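Local coordinates for conjugal transfer protein TRWB (Escherichia coli, PDB 1E9R) that serves as the coupling protein of bacterial conjugation and, as a ring-shaped hexamer of P-loop NTPase subunits, probably uses ATP to drive DNA transfer, at residues R122-D126 against R232-E236; S133-R137 against V213-L218; W115-N119 against P167-L172; I259-D264 against L291-L297. One frame throughout, in Å; residues are numbered along the deposited sequence.

Contact 1. Residues R122-D126 against R232-E236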
loop_
_atom_site.group_PDB
_atom_site.type_symbol
_atom_site.label_atom_id
_atom_site.label_comp_id
_atom_site.label_asym_id
_atom_site.label_seq_id
_atom_site.Cartn_x
_atom_site.Cartn_y
_atom_site.Cartn_z
ATOM N N ARG B 122 -40.415 3.773 15.369
ATOM C CA ARG B 122 -41.190 3.651 16.603
ATOM C C ARG B 122 -40.745 4.780 17.532
ATOM O O ARG B 122 -41.558 5.574 17.992
ATOM C CB ARG B 122 -40.932 2.316 17.307
ATOM C CG ARG B 122 -41.216 1.065 16.499
ATOM C CD ARG B 122 -42.680 0.749 16.400
ATOM N NE ARG B 122 -42.891 -0.553 15.768
ATOM C CZ ARG B 122 -42.660 -1.728 16.350
ATOM N NH1 ARG B 122 -42.203 -1.780 17.595
ATOM N NH2 ARG B 122 -42.902 -2.856 15.690
ATOM N N ASN B 123 -39.444 4.844 17.799
ATOM C CA ASN B 123 -38.883 5.870 18.675
ATOM C C ASN B 123 -38.010 6.857 17.912
ATOM O O ASN B 123 -37.681 6.644 16.746
ATOM C CB ASN B 123 -38.062 5.216 19.777
ATOM C CG ASN B 123 -38.875 4.250 20.594
ATOM O OD1 ASN B 123 -39.738 4.655 21.363
ATOM N ND2 ASN B 123 -38.618 2.960 20.420
ATOM N N ASP B 124 -37.626 7.932 18.585
ATOM C CA ASP B 124 -36.805 8.952 17.956
ATOM C C ASP B 124 -35.480 8.414 17.438
ATOM O O ASP B 124 -34.999 8.849 16.401
ATOM C CB ASP B 124 -36.538 10.098 18.933
ATOM C CG ASP B 124 -35.782 11.253 18.286
ATOM O OD1 ASP B 124 -36.137 11.636 17.142
ATOM O OD2 ASP B 124 -34.841 11.783 18.926
ATOM N N TYR B 125 -34.887 7.464 18.147
ATOM C CA TYR B 125 -33.607 6.922 17.710
ATOM C C TYR B 125 -33.710 6.002 16.491
ATOM O O TYR B 125 -32.689 5.562 15.954
ATOM C CB TYR B 125 -32.909 6.198 18.875
ATOM C CG TYR B 125 -33.432 4.809 19.201
ATOM C CD1 TYR B 125 -32.960 3.677 18.513
ATOM C CD2 TYR B 125 -34.389 4.621 20.209
ATOM C CE1 TYR B 125 -33.433 2.382 18.824
ATOM C CE2 TYR B 125 -34.869 3.336 20.528
ATOM C CZ TYR B 125 -34.388 2.222 19.833
ATOM O OH TYR B 125 -34.876 0.965 20.141
ATOM N N ASP B 126 -34.932 5.718 16.039
ATOM C CA ASP B 126 -35.113 4.852 14.876
ATOM C C ASP B 126 -34.833 5.563 13.568
ATOM O O ASP B 126 -34.645 4.913 12.543
ATOM C CB ASP B 126 -36.525 4.276 14.820
ATOM C CG ASP B 126 -36.774 3.264 15.893
ATOM O OD1 ASP B 126 -35.807 2.599 16.307
ATOM O OD2 ASP B 126 -37.937 3.120 16.317
ATOM N N ARG B 232 -40.794 -4.817 11.206
ATOM C CA ARG B 232 -40.661 -4.942 12.657
ATOM C C ARG B 232 -41.873 -5.646 13.245
ATOM O O ARG B 232 -41.746 -6.576 14.048
ATOM C CB ARG B 232 -40.530 -3.567 13.309
ATOM C CG ARG B 232 -39.294 -2.825 12.911
ATOM C CD ARG B 232 -39.150 -1.540 13.690
ATOM N NE ARG B 232 -38.820 -1.764 15.088
ATOM C CZ ARG B 232 -38.515 -0.787 15.932
ATOM N NH1 ARG B 232 -38.502 0.470 15.511
ATOM N NH2 ARG B 232 -38.211 -1.062 17.194
ATOM N N SER B 233 -43.054 -5.179 12.851
ATOM C CA SER B 233 -44.308 -5.753 13.323
ATOM C C SER B 233 -44.427 -7.194 12.838
ATOM O O SER B 233 -44.895 -8.064 13.569
ATOM C CB SER B 233 -45.488 -4.929 12.812
ATOM O OG SER B 233 -45.430 -3.602 13.306
ATOM N N TRP B 234 -44.003 -7.443 11.605
ATOM C CA TRP B 234 -44.048 -8.780 11.048
ATOM C C TRP B 234 -43.192 -9.740 11.890
ATOM O O TRP B 234 -43.602 -10.863 12.193
ATOM C CB TRP B 234 -43.530 -8.761 9.614
ATOM C CG TRP B 234 -43.442 -10.118 9.001
ATOM C CD1 TRP B 234 -44.475 -10.872 8.528
ATOM C CD2 TRP B 234 -42.256 -10.907 8.828
ATOM N NE1 TRP B 234 -44.011 -12.083 8.071
ATOM C CE2 TRP B 234 -42.652 -12.132 8.242
ATOM C CE3 TRP B 234 -40.897 -10.702 9.112
ATOM C CZ2 TRP B 234 -41.735 -13.150 7.932
ATOM C CZ3 TRP B 234 -39.984 -11.716 8.805
ATOM C CH2 TRP B 234 -40.411 -12.924 8.221
ATOM N N LEU B 235 -41.996 -9.303 12.263
ATOM C CA LEU B 235 -41.111 -10.148 13.056
ATOM C C LEU B 235 -41.748 -10.522 14.376
ATOM O O LEU B 235 -41.609 -11.647 14.852
ATOM C CB LEU B 235 -39.781 -9.438 13.315
ATOM C CG LEU B 235 -38.837 -9.337 12.115
ATOM C CD1 LEU B 235 -37.640 -8.473 12.468
ATOM C CD2 LEU B 235 -38.396 -10.723 11.702
ATOM N N GLU B 236 -42.460 -9.570 14.959
ATOM C CA GLU B 236 -43.107 -9.779 16.241
ATOM C C GLU B 236 -44.354 -10.639 16.147
ATOM O O GLU B 236 -44.755 -11.254 17.128
ATOM C CB GLU B 236 -43.466 -8.431 16.858
ATOM C CG GLU B 236 -42.271 -7.516 17.028
ATOM C CD GLU B 236 -42.648 -6.167 17.595
ATOM O OE1 GLU B 236 -43.470 -5.467 16.953
ATOM O OE2 GLU B 236 -42.118 -5.809 18.674
HETATM O O HOH W 1 -37.487 1.460 18.533
#
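The guanidinium groups of R122 and R232 lie flat on one another, their centres 4.3 Å apart and their planes at 8°, as the side chains slide past each other in opposite directions. One face of the R122 group is covered by R232 NE, while E236 sits at its edge; one face of the R232 group carries R122 CG, with D126 OD2 and water 1 at the edge. From CG the R122 chain bends at chi2 (-77°), bringing its guanidinium level with that of R232. R122 NH2 donates to E236 OE1 at 3.0 Å in a salt bridge reaching the oxygen from above the carboxylate plane. R232 NH1 meets D126 OD2 at 2.8 Å, a weak hydrogen bond within a salt bridge, planes almost perpendicular. That same OD2 accepts from the backbone N of both R122 and N123, each at 2.7 Å. With an alanine in place of D126, R232 would probably lose this counter-charge while still stacked on R122, R129 its salt-bridge partner, and the two amides their acceptor. Water 1 joins R232 NH2 to N123 ND2 and D126 OD2. This stacked arginine pair with flanking carboxylates joins helix 231-236 to the type I turn N123-D126 leading into helix 126-134.

Contact 2. Residues S133-R137 against V213-L218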
loop_
_atom_site.group_PDB
_atom_site.type_symbol
_atom_site.label_atom_id
_atom_site.label_comp_id
_atom_site.label_asym_id
_atom_site.label_seq_id
_atom_site.Cartn_x
_atom_site.Cartn_y
_atom_site.Cartn_z
ATOM N N SER B 133 -29.949 1.943 7.086
ATOM C CA SER B 133 -30.426 0.828 6.250
ATOM C C SER B 133 -30.682 1.289 4.824
ATOM O O SER B 133 -30.371 0.586 3.864
ATOM C CB SER B 133 -31.726 0.247 6.809
ATOM O OG SER B 133 -31.536 -0.286 8.105
ATOM N N VAL B 134 -31.259 2.479 4.700
ATOM C CA VAL B 134 -31.566 3.071 3.400
ATOM C C VAL B 134 -30.280 3.480 2.690
ATOM O O VAL B 134 -30.126 3.270 1.492
ATOM C CB VAL B 134 -32.470 4.317 3.568
ATOM C CG1 VAL B 134 -32.705 4.984 2.224
ATOM C CG2 VAL B 134 -33.790 3.912 4.204
ATOM N N VAL B 135 -29.363 4.069 3.448
ATOM C CA VAL B 135 -28.078 4.509 2.925
ATOM C C VAL B 135 -26.954 3.647 3.532
ATOM O O VAL B 135 -26.332 4.018 4.540
ATOM C CB VAL B 135 -27.837 5.997 3.276
ATOM C CG1 VAL B 135 -26.556 6.488 2.626
ATOM C CG2 VAL B 135 -29.031 6.831 2.833
ATOM N N PRO B 136 -26.679 2.481 2.927
ATOM C CA PRO B 136 -25.618 1.631 3.476
ATOM C C PRO B 136 -24.248 2.304 3.547
ATOM O O PRO B 136 -24.036 3.394 2.996
ATOM C CB PRO B 136 -25.648 0.393 2.574
ATOM C CG PRO B 136 -26.250 0.883 1.307
ATOM C CD PRO B 136 -27.317 1.843 1.765
ATOM N N ARG B 137 -23.326 1.647 4.251
ATOM C CA ARG B 137 -21.982 2.169 4.441
ATOM C C ARG B 137 -21.252 2.393 3.128
ATOM O O ARG B 137 -21.388 1.617 2.181
ATOM C CB ARG B 137 -21.172 1.216 5.311
ATOM C CG ARG B 137 -21.713 1.045 6.700
ATOM C CD ARG B 137 -21.667 2.333 7.472
ATOM N NE ARG B 137 -22.090 2.102 8.848
ATOM C CZ ARG B 137 -22.245 3.052 9.761
ATOM N NH1 ARG B 137 -22.009 4.322 9.453
ATOM N NH2 ARG B 137 -22.649 2.733 10.986
ATOM N N VAL B 213 -25.973 11.122 -2.938
ATOM C CA VAL B 213 -26.145 9.817 -2.319
ATOM C C VAL B 213 -27.611 9.441 -2.392
ATOM O O VAL B 213 -27.955 8.377 -2.882
ATOM C CB VAL B 213 -25.726 9.816 -0.834
ATOM C CG1 VAL B 213 -26.084 8.494 -0.196
ATOM C CG2 VAL B 213 -24.237 10.063 -0.716
ATOM N N LEU B 214 -28.467 10.329 -1.902
ATOM C CA LEU B 214 -29.907 10.098 -1.890
ATOM C C LEU B 214 -30.498 9.914 -3.281
ATOM O O LEU B 214 -31.467 9.177 -3.458
ATOM C CB LEU B 214 -30.609 11.250 -1.173
ATOM C CG LEU B 214 -30.953 11.083 0.309
ATOM C CD1 LEU B 214 -30.069 10.038 0.970
ATOM C CD2 LEU B 214 -30.824 12.439 0.987
ATOM N N SER B 215 -29.920 10.581 -4.269
ATOM C CA SER B 215 -30.404 10.436 -5.632
ATOM C C SER B 215 -30.134 9.002 -6.095
ATOM O O SER B 215 -30.859 8.465 -6.929
ATOM C CB SER B 215 -29.696 11.435 -6.560
ATOM O OG SER B 215 -28.904 10.767 -7.533
ATOM N N ASP B 216 -29.093 8.381 -5.541
ATOM C CA ASP B 216 -28.729 7.018 -5.905
ATOM C C ASP B 216 -29.491 5.975 -5.117
ATOM O O ASP B 216 -29.861 4.938 -5.657
ATOM C CB ASP B 216 -27.227 6.766 -5.698
ATOM C CG ASP B 216 -26.353 7.567 -6.653
ATOM O OD1 ASP B 216 -26.749 7.739 -7.830
ATOM O OD2 ASP B 216 -25.257 8.011 -6.237
ATOM N N LYS B 217 -29.730 6.253 -3.842
ATOM C CA LYS B 217 -30.406 5.290 -2.983
ATOM C C LYS B 217 -31.929 5.268 -2.991
ATOM O O LYS B 217 -32.536 4.197 -3.011
ATOM C CB LYS B 217 -29.926 5.455 -1.533
ATOM C CG LYS B 217 -28.422 5.446 -1.368
ATOM C CD LYS B 217 -27.795 4.221 -1.981
ATOM C CE LYS B 217 -26.289 4.361 -2.053
ATOM N NZ LYS B 217 -25.678 3.262 -2.849
ATOM N N LEU B 218 -32.544 6.441 -2.990
ATOM C CA LEU B 218 -33.993 6.544 -2.917
ATOM C C LEU B 218 -34.900 6.102 -4.061
ATOM O O LEU B 218 -35.991 5.589 -3.808
ATOM C CB LEU B 218 -34.368 7.967 -2.529
ATOM C CG LEU B 218 -33.893 8.373 -1.134
ATOM C CD1 LEU B 218 -34.317 9.807 -0.822
ATOM C CD2 LEU B 218 -34.473 7.414 -0.117
#
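V135 and K217 bring the two backbones closest, with their CA atoms 6.4 Å apart. V135 is the first residue to leave helical geometry after helix 126-134, and the extended chain that follows it runs past the C-terminal part of helix 201-217. There V213 O accepts from both K217 N and D216 N. Across the interface the meeting is apolar. V135 spreads its two methyl groups over neighbouring residues: CG1, anti to the backbone N (chi1 -175°), touches V213 CG1 at 3.5 Å, whereas CG2 reaches L214 CD1 at 3.9 Å, and both partners cross the valine at about a right angle. V134, the residue before, packs CG1 at 3.8 Å on CD2 of L218, one turn on from L214. K217 lays the base of its chain against the backbone, its CB 3.7 Å from V134 O, and the bend at chi2 (-54°) brings CD to a loose 4.5 Å from P136 CD. The charged end goes beyond the interface to a salt bridge with E292, and a bound sulfate lies about 6 Å from the side chain. The contact is apolar packing of a helix C-terminus and its exit chain on a neighbouring helix end, within the all-helical part between strands 103-105 and 243-247. Helix 141-163 packs alongside, with L154 on V134, A147 on V135 and L153 on L214; helix 169-178 meets L214 and L218 through T176, and helix 252-269 reaches S133 and K217.

Contact 3. Residues W115-N119 against P167-L172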
loop_
_atom_site.group_PDB
_atom_site.type_symbol
_atom_site.label_atom_id
_atom_site.label_comp_id
_atom_site.label_asym_id
_atom_site.label_seq_id
_atom_site.Cartn_x
_atom_site.Cartn_y
_atom_site.Cartn_z
ATOM N N TRP B 115 -44.872 -0.760 1.354
ATOM C CA TRP B 115 -43.885 -0.416 2.377
ATOM C C TRP B 115 -43.023 0.807 2.074
ATOM O O TRP B 115 -42.844 1.187 0.915
ATOM C CB TRP B 115 -42.962 -1.630 2.587
ATOM C CG TRP B 115 -41.832 -1.423 3.571
ATOM C CD1 TRP B 115 -41.844 -1.695 4.911
ATOM C CD2 TRP B 115 -40.523 -0.916 3.277
ATOM N NE1 TRP B 115 -40.623 -1.395 5.469
ATOM C CE2 TRP B 115 -39.794 -0.913 4.489
ATOM C CE3 TRP B 115 -39.893 -0.460 2.106
ATOM C CZ2 TRP B 115 -38.465 -0.475 4.563
ATOM C CZ3 TRP B 115 -38.575 -0.022 2.182
ATOM C CH2 TRP B 115 -37.877 -0.036 3.405
ATOM N N SER B 116 -42.491 1.405 3.140
ATOM C CA SER B 116 -41.580 2.552 3.064
ATOM C C SER B 116 -40.908 2.486 4.418
ATOM O O SER B 116 -41.525 2.023 5.372
ATOM C CB SER B 116 -42.324 3.881 2.946
ATOM O OG SER B 116 -42.652 4.398 4.232
ATOM N N PHE B 117 -39.669 2.949 4.528
ATOM C CA PHE B 117 -38.999 2.868 5.810
ATOM C C PHE B 117 -39.739 3.610 6.914
ATOM O O PHE B 117 -39.484 3.378 8.093
ATOM C CB PHE B 117 -37.546 3.350 5.709
ATOM C CG PHE B 117 -37.384 4.840 5.689
ATOM C CD1 PHE B 117 -37.523 5.555 4.514
ATOM C CD2 PHE B 117 -37.070 5.528 6.854
ATOM C CE1 PHE B 117 -37.348 6.937 4.502
ATOM C CE2 PHE B 117 -36.896 6.905 6.849
ATOM C CZ PHE B 117 -37.035 7.609 5.672
ATOM N N PHE B 118 -40.667 4.488 6.547
ATOM C CA PHE B 118 -41.426 5.218 7.559
ATOM C C PHE B 118 -42.143 4.249 8.500
ATOM O O PHE B 118 -42.294 4.517 9.694
ATOM C CB PHE B 118 -42.467 6.144 6.912
ATOM C CG PHE B 118 -41.909 7.450 6.421
ATOM C CD1 PHE B 118 -41.624 8.475 7.312
ATOM C CD2 PHE B 118 -41.662 7.657 5.067
ATOM C CE1 PHE B 118 -41.097 9.699 6.866
ATOM C CE2 PHE B 118 -41.137 8.876 4.607
ATOM C CZ PHE B 118 -40.854 9.900 5.512
ATOM N N ASN B 119 -42.572 3.117 7.950
ATOM C CA ASN B 119 -43.300 2.107 8.711
ATOM C C ASN B 119 -42.512 1.453 9.840
ATOM O O ASN B 119 -43.097 0.725 10.647
ATOM C CB ASN B 119 -43.808 0.994 7.782
ATOM C CG ASN B 119 -44.622 1.527 6.608
ATOM O OD1 ASN B 119 -45.159 2.631 6.658
ATOM N ND2 ASN B 119 -44.728 0.727 5.548
ATOM N N PRO B 167 -45.824 11.800 5.458
ATOM C CA PRO B 167 -44.723 10.843 5.316
ATOM C C PRO B 167 -44.767 10.187 3.937
ATOM O O PRO B 167 -45.117 9.010 3.805
ATOM C CB PRO B 167 -44.987 9.858 6.449
ATOM C CG PRO B 167 -46.463 9.772 6.439
ATOM C CD PRO B 167 -46.896 11.228 6.297
ATOM N N SER B 168 -44.416 10.966 2.916
ATOM C CA SER B 168 -44.421 10.494 1.534
ATOM C C SER B 168 -43.021 10.286 0.979
ATOM O O SER B 168 -42.173 11.169 1.086
ATOM C CB SER B 168 -45.154 11.499 0.644
ATOM O OG SER B 168 -45.138 11.094 -0.714
ATOM N N MET B 169 -42.773 9.127 0.378
ATOM C CA MET B 169 -41.463 8.873 -0.199
ATOM C C MET B 169 -41.267 9.790 -1.390
ATOM O O MET B 169 -40.137 10.148 -1.731
ATOM C CB MET B 169 -41.318 7.417 -0.646
ATOM C CG MET B 169 -41.136 6.427 0.498
ATOM S SD MET B 169 -39.830 6.909 1.640
ATOM C CE MET B 169 -38.406 6.583 0.672
ATOM N N ARG B 170 -42.370 10.175 -2.017
ATOM C CA ARG B 170 -42.317 11.054 -3.171
ATOM C C ARG B 170 -41.923 12.450 -2.694
ATOM O O ARG B 170 -41.078 13.108 -3.298
ATOM C CB ARG B 170 -43.679 11.065 -3.863
ATOM C CG ARG B 170 -43.637 11.388 -5.352
ATOM C CD ARG B 170 -44.614 10.501 -6.132
ATOM N NE ARG B 170 -43.989 9.260 -6.597
ATOM C CZ ARG B 170 -44.653 8.229 -7.124
ATOM N NH1 ARG B 170 -45.976 8.280 -7.249
ATOM N NH2 ARG B 170 -43.993 7.150 -7.539
ATOM N N GLU B 171 -42.525 12.895 -1.595
ATOM C CA GLU B 171 -42.214 14.209 -1.025
ATOM C C GLU B 171 -40.768 14.254 -0.525
ATOM O O GLU B 171 -40.070 15.263 -0.681
ATOM C CB GLU B 171 -43.158 14.531 0.142
ATOM C CG GLU B 171 -44.419 15.292 -0.250
ATOM C CD GLU B 171 -44.113 16.685 -0.787
ATOM O OE1 GLU B 171 -43.552 17.510 -0.020
ATOM O OE2 GLU B 171 -44.432 16.951 -1.976
ATOM N N LEU B 172 -40.343 13.152 0.089
ATOM C CA LEU B 172 -38.996 13.005 0.614
ATOM C C LEU B 172 -38.005 13.091 -0.539
ATOM O O LEU B 172 -36.989 13.775 -0.457
ATOM C CB LEU B 172 -38.859 11.650 1.310
ATOM C CG LEU B 172 -37.511 11.334 1.950
ATOM C CD1 LEU B 172 -37.181 12.345 3.041
ATOM C CD2 LEU B 172 -37.574 9.945 2.530
#
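M169 is bent: chi1 and chi2 (-51°) set its sulfur close to both F117 and F118, and chi3 then turns CE to the edge of the F117 ring, in its plane and 4.0 Å from F117 CE1. F117 CG sits between the backbone N and the carbonyl carbon (chi1 79°), which lets CE1 meet M169 and L172. M169 SD lies 3.8 Å from F117 CE1 and equally far from F118 CE2, and in both Met-aromatic contacts the sulfur stands oblique to the ring. The thioether chain also packs on S116, whose CB is 3.7 Å from M169 CG. L172 CD2 comes in at the edge of the F117 ring, 3.6 Å from CE1. F118 is approached differently: P167 lies over one face, its CB 3.8 Å from the ring centroid and 14° off the normal, a CH-pi contact. A serine in place of F118 would probably open a gap between P167 and M169, stripping the proline of its aromatic seat and the sulfur of one of its two rings. Behind these contacts S168 occupies the N-cap of helix 169-178, and its OG accepts from E171 N at 3.3 Å and more weakly from R170 N. Helix 141-163 closes on the cluster through A158, which touches both phenylalanines, and W127 and V134 of helix 126-134 pack on F117. The chemistry is thus that of dispersion and polarisable sulfur against aromatic carbon, and the fit depends on shape and ring orientation, since no charged or hydrogen-bonded pair spans the two segments.

Contact 4. Residues I259-D264 against L291-L297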
loop_
_atom_site.group_PDB
_atom_site.type_symbol
_atom_site.label_atom_id
_atom_site.label_comp_id
_atom_site.label_asym_id
_atom_site.label_seq_id
_atom_site.Cartn_x
_atom_site.Cartn_y
_atom_site.Cartn_z
ATOM N N ILE B 259 -33.027 -3.819 -1.695
ATOM C CA ILE B 259 -32.894 -5.151 -1.116
ATOM C C ILE B 259 -31.928 -5.063 0.070
ATOM O O ILE B 259 -32.205 -5.601 1.149
ATOM C CB ILE B 259 -32.379 -6.162 -2.171
ATOM C CG1 ILE B 259 -33.401 -6.296 -3.306
ATOM C CG2 ILE B 259 -32.184 -7.525 -1.547
ATOM C CD1 ILE B 259 -32.814 -6.870 -4.603
ATOM N N SER B 260 -30.807 -4.370 -0.120
ATOM C CA SER B 260 -29.846 -4.186 0.966
ATOM C C SER B 260 -30.557 -3.503 2.136
ATOM O O SER B 260 -30.329 -3.838 3.290
ATOM C CB SER B 260 -28.662 -3.317 0.518
ATOM O OG SER B 260 -27.928 -3.950 -0.510
ATOM N N ALA B 261 -31.417 -2.542 1.841
ATOM C CA ALA B 261 -32.137 -1.860 2.899
ATOM C C ALA B 261 -32.992 -2.848 3.686
ATOM O O ALA B 261 -32.997 -2.840 4.919
ATOM C CB ALA B 261 -33.024 -0.771 2.310
ATOM N N TRP B 262 -33.723 -3.699 2.976
ATOM C CA TRP B 262 -34.582 -4.654 3.651
ATOM C C TRP B 262 -33.786 -5.602 4.525
ATOM O O TRP B 262 -34.100 -5.784 5.709
ATOM C CB TRP B 262 -35.429 -5.442 2.641
ATOM C CG TRP B 262 -36.558 -4.627 2.045
ATOM C CD1 TRP B 262 -37.264 -3.628 2.658
ATOM C CD2 TRP B 262 -37.103 -4.751 0.726
ATOM N NE1 TRP B 262 -38.208 -3.123 1.803
ATOM C CE2 TRP B 262 -38.132 -3.792 0.609
ATOM C CE3 TRP B 262 -36.821 -5.577 -0.369
ATOM C CZ2 TRP B 262 -38.884 -3.633 -0.567
ATOM C CZ3 TRP B 262 -37.570 -5.420 -1.543
ATOM C CH2 TRP B 262 -38.588 -4.453 -1.628
ATOM N N VAL B 263 -32.750 -6.204 3.951
ATOM C CA VAL B 263 -31.920 -7.120 4.718
ATOM C C VAL B 263 -31.414 -6.454 6.005
ATOM O O VAL B 263 -31.434 -7.057 7.078
ATOM C CB VAL B 263 -30.719 -7.602 3.893
ATOM C CG1 VAL B 263 -29.778 -8.413 4.768
ATOM C CG2 VAL B 263 -31.204 -8.428 2.716
ATOM N N ASP B 264 -30.975 -5.203 5.896
ATOM C CA ASP B 264 -30.468 -4.481 7.052
ATOM C C ASP B 264 -31.584 -4.172 8.042
ATOM O O ASP B 264 -31.364 -4.188 9.252
ATOM C CB ASP B 264 -29.779 -3.182 6.622
ATOM C CG ASP B 264 -28.909 -2.611 7.713
ATOM O OD1 ASP B 264 -27.800 -3.153 7.897
ATOM O OD2 ASP B 264 -29.328 -1.651 8.393
ATOM N N LEU B 291 -24.960 -7.701 -2.052
ATOM C CA LEU B 291 -25.661 -6.664 -1.323
ATOM C C LEU B 291 -24.657 -5.546 -1.067
ATOM O O LEU B 291 -23.473 -5.712 -1.343
ATOM C CB LEU B 291 -26.178 -7.211 0.010
ATOM C CG LEU B 291 -27.211 -8.346 -0.018
ATOM C CD1 LEU B 291 -27.567 -8.734 1.397
ATOM C CD2 LEU B 291 -28.455 -7.911 -0.755
ATOM N N GLU B 292 -25.118 -4.405 -0.568
ATOM C CA GLU B 292 -24.193 -3.316 -0.269
ATOM C C GLU B 292 -23.500 -3.627 1.058
ATOM O O GLU B 292 -23.767 -4.664 1.687
ATOM C CB GLU B 292 -24.931 -1.970 -0.162
ATOM C CG GLU B 292 -25.598 -1.508 -1.452
ATOM C CD GLU B 292 -25.379 -0.023 -1.751
ATOM O OE1 GLU B 292 -24.515 0.609 -1.102
ATOM O OE2 GLU B 292 -26.064 0.512 -2.652
ATOM N N LYS B 293 -22.601 -2.742 1.483
ATOM C CA LYS B 293 -21.913 -2.935 2.747
ATOM C C LYS B 293 -22.931 -2.640 3.850
ATOM O O LYS B 293 -23.150 -1.481 4.209
ATOM C CB LYS B 293 -20.728 -1.981 2.830
ATOM C CG LYS B 293 -19.945 -2.069 4.115
ATOM C CD LYS B 293 -18.694 -1.230 4.037
ATOM C CE LYS B 293 -17.899 -1.312 5.327
ATOM N NZ LYS B 293 -16.565 -0.670 5.154
ATOM N N LEU B 294 -23.562 -3.689 4.374
ATOM C CA LEU B 294 -24.580 -3.541 5.414
ATOM C C LEU B 294 -24.048 -3.008 6.738
ATOM O O LEU B 294 -22.989 -3.412 7.207
ATOM C CB LEU B 294 -25.295 -4.876 5.633
ATOM C CG LEU B 294 -25.849 -5.495 4.350
ATOM C CD1 LEU B 294 -26.576 -6.781 4.681
ATOM C CD2 LEU B 294 -26.792 -4.526 3.666
ATOM N N ALA B 295 -24.805 -2.103 7.342
ATOM C CA ALA B 295 -24.414 -1.490 8.596
ATOM C C ALA B 295 -24.704 -2.332 9.832
ATOM O O ALA B 295 -24.000 -2.217 10.840
ATOM C CB ALA B 295 -25.099 -0.137 8.729
ATOM N N SER B 296 -25.719 -3.192 9.761
ATOM C CA SER B 296 -26.116 -3.989 10.921
ATOM C C SER B 296 -25.897 -5.480 10.839
ATOM O O SER B 296 -26.117 -6.178 11.819
ATOM C CB SER B 296 -27.594 -3.747 11.222
ATOM O OG SER B 296 -27.893 -2.368 11.125
ATOM N N LEU B 297 -25.489 -5.980 9.683
ATOM C CA LEU B 297 -25.267 -7.417 9.543
ATOM C C LEU B 297 -24.327 -7.952 10.626
ATOM O O LEU B 297 -24.628 -8.955 11.271
ATOM C CB LEU B 297 -24.666 -7.735 8.176
ATOM C CG LEU B 297 -25.024 -9.080 7.544
ATOM C CD1 LEU B 297 -23.913 -9.472 6.593
ATOM C CD2 LEU B 297 -25.229 -10.153 8.602
#
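S260 and D264, one turn apart on helix 252-269, face L291 and S296 of an irregular loop, with CA-CA separations of 5.4 Å for S260 and L291 and 5.8 Å for D264 and S296. S260 OG takes the backbone N of E292 at 2.8 Å in a nearly straight bond (166°), and the same hydroxyl donates to the carbonyl of R256 within its own helix. D264, with CG swung anti to the backbone N (chi1 -164°), receives S296 N on OD1 at 2.8 Å through the syn lone pair. Between these two polar grips the loop presents leucines to the helix. L291 CD1 lies 3.9 Å from V263 CG2, and its other methyl meets I259; L294 and V263 cross at about a right angle, CD1 of L294 3.6 Å from V263 CG1, while L294 CD2 lies 3.6 Å from S260 O. D264 OD2 is probably hydrogen-bonded to S133 OG, and the S296 hydroxyl to T268. Buried hydroxyl and carboxylate groups of the helix stand in for the partners that a loop lacking regular backbone pairing would need. The bonds are likely to fix the course of the chain leading to helix 297-303, while the leucines pack between them against I259 and V263.

Contact 4 lies deepest, its centre about 8 Å from that of the chain, and contact 2 is also buried; contacts 1 and 3 are further out and partly buried. Chemistry does not follow depth: apolar packing makes up buried contact 2 and partly buried contact 3, contact 1 is ionic, and contact 4 mixes buried hydrogen bonds with leucine packing. Helix 126-134 links three, beginning at contact 1, ending in contact 2 and touching contact 3 where V134 meets F117. A probable S133 to D264 hydrogen bond and the K217 to E292 salt bridge tie contact 2 to contact 4. W115 and W262 join contact 3 to contact 4 edge-to-face, whereas contact 1 touches neither 2 nor 4.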